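Local atomic coordinates of peridinin-chlorophyll A protein (Amphidinium carterae, PDB entry 2C9E), a protein that binds peridinin and chlorophyll a and probably serves as a water-soluble light-harvesting antenna that captures blue-green sunlight. Residues Q43-T57 with S103-P117. Numbering follows the deposited sequence.
Sequences QAALAVEKLLEVGLT and SADKQKFAALRTAFP. With PID (peridinin), chain E.
Val54 is the main bump against residues 103-117, burying more surface there than any other residue of the contact. Val54 CG2 lies between Lys108 O, 3.3 Å away, and Leu112 CD1; Val54 CG1, anti to the backbone N (chi1 -177°), reaches the Phe109 ring obliquely, 3.6 Å from Phe109 CD2. Two turns earlier on helix 41-55, Ala47 CB is a smaller knob, set squarely over the Phe116 face in a CH-pi contact, 3.3 Å from the ring centroid. The short alanine lets the ring lie close against the helix, while Val48 CG2 and Leu51 CD2 border it more loosely. Leu112 fills the gap between these two bumps, with CD2 against Leu51 N and Leu112 CD1 3.9 Å from Leu51 CD1. Polar clasps close both ends. Gln43, extended, sends NE2 to Ala115 O (3.2 Å) from well above the carbonyl plane, its side chain running alongside the Pro117 ring. Thr57 OG1 donates to Val54 O (2.6 Å) and accepts an almost straight bond from Asp105 N (3.1 Å); Asp105 in turn N-caps helix 106-111 through Lys108 N. A water bridges Glu53 OE1 and Lys108 NZ. Peridinin touches Leu51, Leu112 and the Phe109 face, while Phe116 lines a chlorophyll a pocket: helix 41-55, antiparallel to helix 106-111 and the residues after it, walls the pigment-filled interior of the all-helical peridinin-chlorophyll protein.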
loop_
_atom_site.group_PDB
_atom_site.type_symbol
_atom_site.label_atom_id
_atom_site.label_comp_id
_atom_site.label_asym_id
_atom_site.label_seq_id
_atom_site.Cartn_x
_atom_site.Cartn_y
_atom_site.Cartn_z
ATOM N N GLN A 43 8.195 1.445 -15.704
ATOM C CA GLN A 43 8.389 0.153 -15.084
ATOM C C GLN A 43 7.804 0.183 -13.665
ATOM O O GLN A 43 7.175 -0.780 -13.220
ATOM C CB GLN A 43 9.878 -0.201 -15.013
ATOM C CG GLN A 43 10.107 -1.701 -14.704
ATOM C CD GLN A 43 11.579 -2.087 -14.414
ATOM O OE1 GLN A 43 12.525 -1.408 -14.878
ATOM N NE2 GLN A 43 11.775 -3.201 -13.656
ATOM N N ALA A 44 8.011 1.296 -12.964
ATOM C CA ALA A 44 7.475 1.459 -11.603
ATOM C C ALA A 44 5.951 1.433 -11.641
ATOM O O ALA A 44 5.307 0.787 -10.805
ATOM C CB ALA A 44 7.975 2.792 -10.989
ATOM N N ALA A 45 5.353 2.108 -12.612
ATOM C CA ALA A 45 3.868 2.142 -12.674
ATOM C C ALA A 45 3.287 0.753 -13.038
ATOM O O ALA A 45 2.251 0.312 -12.470
ATOM C CB ALA A 45 3.396 3.263 -13.708
ATOM N N LEU A 46 3.954 0.049 -13.963
ATOM C CA LEU A 46 3.526 -1.308 -14.334
ATOM C C LEU A 46 3.682 -2.234 -13.118
ATOM O O LEU A 46 2.824 -3.088 -12.856
ATOM C CB LEU A 46 4.386 -1.864 -15.478
ATOM C CG LEU A 46 4.125 -3.311 -15.907
ATOM C CD1 LEU A 46 2.610 -3.546 -16.240
ATOM C CD2 LEU A 46 4.973 -3.585 -17.166
ATOM N N ALA A 47 4.756 -2.061 -12.360
ATOM C CA ALA A 47 4.946 -2.904 -11.174
ATOM C C ALA A 47 3.802 -2.740 -10.206
ATOM O O ALA A 47 3.318 -3.690 -9.621
ATOM C CB ALA A 47 6.253 -2.561 -10.482
ATOM N N VAL A 48 3.360 -1.514 -10.017
ATOM C CA VAL A 48 2.263 -1.281 -9.074
ATOM C C VAL A 48 0.997 -1.963 -9.604
ATOM O O VAL A 48 0.218 -2.543 -8.830
ATOM C CB VAL A 48 2.039 0.193 -8.897
ATOM C CG1 VAL A 48 0.676 0.461 -8.224
ATOM C CG2 VAL A 48 3.162 0.745 -8.105
ATOM N N GLU A 49 0.803 -1.877 -10.920
ATOM C CA GLU A 49 -0.317 -2.529 -11.542
ATOM C C GLU A 49 -0.247 -4.063 -11.259
ATOM O O GLU A 49 -1.263 -4.702 -10.998
ATOM C CB GLU A 49 -0.288 -2.318 -13.070
ATOM C CG GLU A 49 -1.471 -2.937 -13.754
ATOM C CD GLU A 49 -1.306 -3.080 -15.262
ATOM O OE1 GLU A 49 -0.786 -2.159 -15.919
ATOM O OE2 GLU A 49 -1.739 -4.122 -15.798
ATOM N N LYS A 50 0.934 -4.650 -11.335
ATOM C CA LYS A 50 1.050 -6.094 -11.095
ATOM C C LYS A 50 0.836 -6.387 -9.629
ATOM O O LYS A 50 0.227 -7.395 -9.247
ATOM C CB LYS A 50 2.424 -6.595 -11.583
ATOM C CG LYS A 50 2.559 -6.479 -13.108
ATOM C CD LYS A 50 3.919 -6.813 -13.585
ATOM C CE LYS A 50 3.865 -7.237 -15.028
ATOM N NZ LYS A 50 2.750 -8.259 -15.262
ATOM N N LEU A 51 1.329 -5.507 -8.779
ATOM C CA LEU A 51 1.132 -5.719 -7.340
ATOM C C LEU A 51 -0.390 -5.829 -6.955
ATOM O O LEU A 51 -0.836 -6.693 -6.140
ATOM C CB LEU A 51 1.800 -4.556 -6.599
ATOM C CG LEU A 51 1.748 -4.582 -5.075
ATOM C CD1 LEU A 51 2.646 -5.706 -4.552
ATOM C CD2 LEU A 51 2.182 -3.180 -4.529
ATOM N N LEU A 52 -1.177 -4.912 -7.502
ATOM C CA LEU A 52 -2.602 -4.875 -7.232
ATOM C C LEU A 52 -3.275 -6.085 -7.880
ATOM O O LEU A 52 -4.166 -6.710 -7.266
ATOM C CB LEU A 52 -3.174 -3.581 -7.796
ATOM C CG LEU A 52 -2.676 -2.269 -7.151
ATOM C CD1 LEU A 52 -3.341 -1.005 -7.848
ATOM C CD2 LEU A 52 -2.980 -2.296 -5.678
ATOM N N GLU A 53 -2.875 -6.432 -9.116
ATOM C CA GLU A 53 -3.468 -7.619 -9.752
ATOM C C GLU A 53 -3.205 -8.862 -8.862
ATOM O O GLU A 53 -4.140 -9.630 -8.580
ATOM C CB GLU A 53 -2.893 -7.827 -11.150
ATOM C CG GLU A 53 -3.389 -6.808 -12.164
ATOM C CD GLU A 53 -2.530 -6.754 -13.439
ATOM O OE1 GLU A 53 -1.357 -7.192 -13.422
ATOM O OE2 GLU A 53 -3.008 -6.256 -14.474
ATOM N N VAL A 54 -1.973 -9.034 -8.363
ATOM C CA VAL A 54 -1.703 -10.208 -7.520
ATOM C C VAL A 54 -2.587 -10.184 -6.296
ATOM O O VAL A 54 -3.167 -11.209 -5.905
ATOM C CB VAL A 54 -0.164 -10.320 -7.084
ATOM C CG1 VAL A 54 0.094 -11.591 -6.264
ATOM C CG2 VAL A 54 0.692 -10.397 -8.328
ATOM N N GLY A 55 -2.747 -8.998 -5.730
ATOM C CA GLY A 55 -3.568 -8.870 -4.540
ATOM C C GLY A 55 -4.986 -9.310 -4.859
ATOM O O GLY A 55 -5.713 -9.823 -3.992
ATOM N N LEU A 56 -5.371 -9.121 -6.121
ATOM C CA LEU A 56 -6.722 -9.456 -6.557
ATOM C C LEU A 56 -6.909 -10.947 -6.806
ATOM O O LEU A 56 -8.008 -11.381 -7.076
ATOM C CB LEU A 56 -7.091 -8.653 -7.816
ATOM C CG LEU A 56 -7.624 -7.236 -7.539
ATOM C CD1 LEU A 56 -7.875 -6.463 -8.843
ATOM C CD2 LEU A 56 -8.906 -7.324 -6.783
ATOM N N THR A 57 -5.851 -11.739 -6.678
ATOM C CA THR A 57 -5.977 -13.187 -6.883
ATOM C C THR A 57 -6.069 -13.921 -5.539
ATOM O O THR A 57 -6.383 -15.101 -5.496
ATOM C CB THR A 57 -4.772 -13.796 -7.650
ATOM O OG1 THR A 57 -3.563 -13.619 -6.887
ATOM C CG2 THR A 57 -4.629 -13.176 -9.041
ATOM N N SER A 103 -2.654 -18.553 -1.072
ATOM C CA SER A 103 -3.873 -18.431 -1.860
ATOM C C SER A 103 -3.674 -17.626 -3.149
ATOM O O SER A 103 -4.588 -17.497 -3.941
ATOM C CB SER A 103 -4.976 -17.753 -1.040
ATOM O OG SER A 103 -4.687 -16.368 -0.860
ATOM N N ALA A 104 -2.490 -17.083 -3.362
ATOM C CA ALA A 104 -2.276 -16.252 -4.539
ATOM C C ALA A 104 -1.959 -17.021 -5.816
ATOM O O ALA A 104 -1.467 -18.180 -5.776
ATOM C CB ALA A 104 -1.136 -15.213 -4.245
ATOM N N ASP A 105 -2.235 -16.374 -6.953
ATOM C CA ASP A 105 -1.897 -16.968 -8.233
ATOM C C ASP A 105 -0.378 -17.065 -8.159
ATOM O O ASP A 105 0.288 -16.039 -7.994
ATOM C CB ASP A 105 -2.263 -16.047 -9.372
ATOM C CG ASP A 105 -1.786 -16.579 -10.691
ATOM O OD1 ASP A 105 -0.580 -16.471 -11.051
ATOM O OD2 ASP A 105 -2.648 -17.158 -11.366
ATOM N N LYS A 106 0.173 -18.269 -8.303
ATOM C CA LYS A 106 1.618 -18.476 -8.152
ATOM C C LYS A 106 2.529 -17.746 -9.103
ATOM O O LYS A 106 3.555 -17.196 -8.657
ATOM C CB LYS A 106 1.978 -19.972 -8.203
ATOM C CG LYS A 106 1.707 -20.739 -6.918
ATOM C CD LYS A 106 1.408 -22.232 -7.161
ATOM C CE LYS A 106 2.570 -22.950 -7.824
ATOM N NZ LYS A 106 2.175 -24.262 -8.399
ATOM N N GLN A 107 2.198 -17.761 -10.398
ATOM C CA GLN A 107 3.062 -17.104 -11.382
ATOM C C GLN A 107 3.059 -15.597 -11.199
ATOM O O GLN A 107 4.089 -14.962 -11.311
ATOM C CB GLN A 107 2.632 -17.386 -12.840
ATOM C CG GLN A 107 2.103 -18.774 -13.163
ATOM C CD GLN A 107 1.527 -18.872 -14.614
ATOM O OE1 GLN A 107 1.162 -19.960 -15.075
ATOM N NE2 GLN A 107 1.441 -17.728 -15.313
ATOM N N LYS A 108 1.887 -15.026 -10.990
ATOM C CA LYS A 108 1.793 -13.572 -10.796
ATOM C C LYS A 108 2.533 -13.150 -9.524
ATOM O O LYS A 108 3.229 -12.121 -9.499
ATOM C CB LYS A 108 0.324 -13.133 -10.716
ATOM C CG LYS A 108 -0.368 -13.238 -12.053
ATOM C CD LYS A 108 -1.865 -13.124 -11.896
ATOM C CE LYS A 108 -2.519 -13.171 -13.276
ATOM N NZ LYS A 108 -1.784 -12.211 -14.150
ATOM N N PHE A 109 2.404 -13.957 -8.477
ATOM C CA PHE A 109 3.074 -13.611 -7.262
ATOM C C PHE A 109 4.574 -13.667 -7.417
ATOM O O PHE A 109 5.294 -12.723 -7.032
ATOM C CB PHE A 109 2.667 -14.517 -6.105
ATOM C CG PHE A 109 3.146 -14.006 -4.785
ATOM C CD1 PHE A 109 4.459 -14.265 -4.352
ATOM C CD2 PHE A 109 2.306 -13.210 -4.003
ATOM C CE1 PHE A 109 4.934 -13.734 -3.147
ATOM C CE2 PHE A 109 2.759 -12.666 -2.793
ATOM C CZ PHE A 109 4.083 -12.932 -2.360
ATOM N N ALA A 110 5.062 -14.780 -7.955
ATOM C CA ALA A 110 6.518 -14.943 -8.137
ATOM C C ALA A 110 7.088 -13.865 -9.062
ATOM O O ALA A 110 8.279 -13.511 -8.983
ATOM C CB ALA A 110 6.834 -16.317 -8.707
ATOM N N ALA A 111 6.251 -13.337 -9.942
ATOM C CA ALA A 111 6.757 -12.318 -10.838
ATOM C C ALA A 111 7.031 -10.966 -10.161
ATOM O O ALA A 111 7.748 -10.154 -10.706
ATOM C CB ALA A 111 5.829 -12.145 -12.021
ATOM N N LEU A 112 6.509 -10.733 -8.970
ATOM C CA LEU A 112 6.791 -9.458 -8.322
ATOM C C LEU A 112 8.246 -9.273 -7.964
ATOM O O LEU A 112 8.699 -8.127 -7.750
ATOM C CB LEU A 112 5.912 -9.262 -7.084
ATOM C CG LEU A 112 4.531 -8.793 -7.581
ATOM C CD1 LEU A 112 3.437 -8.960 -6.471
ATOM C CD2 LEU A 112 4.654 -7.293 -7.977
ATOM N N ARG A 113 9.000 -10.380 -7.900
ATOM C CA ARG A 113 10.430 -10.327 -7.557
ATOM C C ARG A 113 11.250 -9.455 -8.493
ATOM O O ARG A 113 12.185 -8.794 -8.080
ATOM C CB ARG A 113 11.034 -11.740 -7.607
ATOM C CG ARG A 113 12.545 -11.815 -7.303
ATOM C CD ARG A 113 12.987 -13.279 -7.255
ATOM N NE ARG A 113 12.981 -13.846 -8.615
ATOM C CZ ARG A 113 13.992 -13.750 -9.477
ATOM N NH1 ARG A 113 15.137 -13.108 -9.114
ATOM N NH2 ARG A 113 13.854 -14.275 -10.717
ATOM N N THR A 114 10.917 -9.484 -9.774
ATOM C CA THR A 114 11.650 -8.735 -10.796
ATOM C C THR A 114 10.834 -7.592 -11.388
ATOM O O THR A 114 11.246 -6.987 -12.374
ATOM C CB THR A 114 12.056 -9.690 -11.982
ATOM O OG1 THR A 114 10.867 -10.203 -12.615
ATOM C CG2 THR A 114 12.818 -10.901 -11.476
ATOM N N ALA A 115 9.682 -7.290 -10.821
ATOM C CA ALA A 115 8.863 -6.237 -11.385
ATOM C C ALA A 115 9.269 -4.790 -11.088
ATOM O O ALA A 115 9.203 -3.926 -11.970
ATOM C CB ALA A 115 7.418 -6.469 -10.988
ATOM N N PHE A 116 9.704 -4.503 -9.877
ATOM C CA PHE A 116 10.077 -3.121 -9.543
ATOM C C PHE A 116 11.476 -2.712 -10.017
ATOM O O PHE A 116 12.391 -3.487 -9.972
ATOM C CB PHE A 116 9.956 -2.884 -8.016
ATOM C CG PHE A 116 8.533 -2.732 -7.560
ATOM C CD1 PHE A 116 7.784 -3.842 -7.186
ATOM C CD2 PHE A 116 7.906 -1.491 -7.639
ATOM C CE1 PHE A 116 6.418 -3.717 -6.914
ATOM C CE2 PHE A 116 6.562 -1.347 -7.376
ATOM C CZ PHE A 116 5.801 -2.444 -7.017
ATOM N N PRO A 117 11.637 -1.482 -10.513
ATOM C CA PRO A 117 12.970 -1.060 -10.976
ATOM C C PRO A 117 14.089 -1.020 -9.954
ATOM O O PRO A 117 13.924 -0.524 -8.826
ATOM C CB PRO A 117 12.720 0.330 -11.566
ATOM C CG PRO A 117 11.484 0.787 -10.861
ATOM C CD PRO A 117 10.635 -0.481 -10.904
HETATM C C1 PID E . 14.855 -17.970 -6.834
HETATM C C2 PID E . 15.972 -19.015 -6.908
HETATM C C3 PID E . 15.391 -20.409 -6.665
HETATM C C4 PID E . 14.778 -20.417 -5.262
HETATM C C5 PID E . 13.514 -19.554 -5.170
HETATM C C6 PID E . 13.643 -18.222 -5.930
HETATM C C7 PID E . 12.948 -17.146 -5.374
HETATM C C8 PID E . 11.771 -16.590 -5.873
HETATM C C9 PID E . 11.131 -15.518 -5.248
HETATM C C10 PID E . 11.553 -14.880 -4.087
HETATM C C11 PID E . 10.001 -14.932 -5.647
HETATM C C12 PID E . 9.696 -13.967 -4.774
HETATM C C13 PID E . 8.524 -13.211 -4.788
HETATM C C14 PID E . 8.155 -12.212 -3.883
HETATM C C15 PID E . 6.909 -11.599 -4.041
HETATM C C16 PID E . 6.343 -10.624 -3.219
HETATM C C17 PID E . 5.044 -10.179 -3.466
HETATM C C18 PID E . 4.392 -9.274 -2.631
HETATM C C19 PID E . 3.068 -8.887 -2.835
HETATM C C20 PID E . 2.432 -8.027 -1.938
HETATM C C21 PID E . 1.101 -7.607 -2.003
HETATM C C22 PID E . 0.600 -6.757 -1.018
HETATM C C23 PID E . -0.631 -6.306 -0.956
HETATM C C24 PID E . -1.863 -5.862 -0.887
HETATM C C25 PID E . -2.967 -6.588 -0.097
HETATM C C26 PID E . -4.168 -6.832 -1.015
HETATM C C27 PID E . -4.642 -5.566 -1.744
HETATM C C28 PID E . -3.498 -4.916 -2.532
HETATM C C29 PID E . -2.276 -4.602 -1.662
HETATM C C30 PID E . -6.859 -6.284 -2.332
HETATM C C31 PID E . -7.855 -6.759 -3.390
HETATM C CM1 PID E . 15.339 -16.534 -7.053
HETATM C CM2 PID E . 13.274 -19.319 -3.677
HETATM C CM3 PID E . 12.336 -20.364 -5.721
HETATM C CM4 PID E . 9.051 -11.859 -2.693
HETATM C CM5 PID E . 0.189 -8.080 -3.141
HETATM C CM6 PID E . -2.465 -7.937 0.427
HETATM C CM7 PID E . -3.423 -5.746 1.097
HETATM C CM8 PID E . -1.121 -4.123 -2.541
HETATM O O1 PID E . 13.575 -18.333 -7.361
HETATM O O2 PID E . 16.430 -21.391 -6.742
HETATM O O3 PID E . 12.558 -15.142 -3.426
HETATM O O4 PID E . 10.647 -13.904 -3.793
HETATM O O5 PID E . -2.621 -3.571 -0.736
HETATM O O6 PID E . -5.597 -5.975 -2.741
HETATM O O7 PID E . -7.201 -6.199 -1.152
HETATM O O HOH W 1 7.904 -3.829 -14.480
HETATM O O HOH W 2 -0.579 -9.714 -13.299
#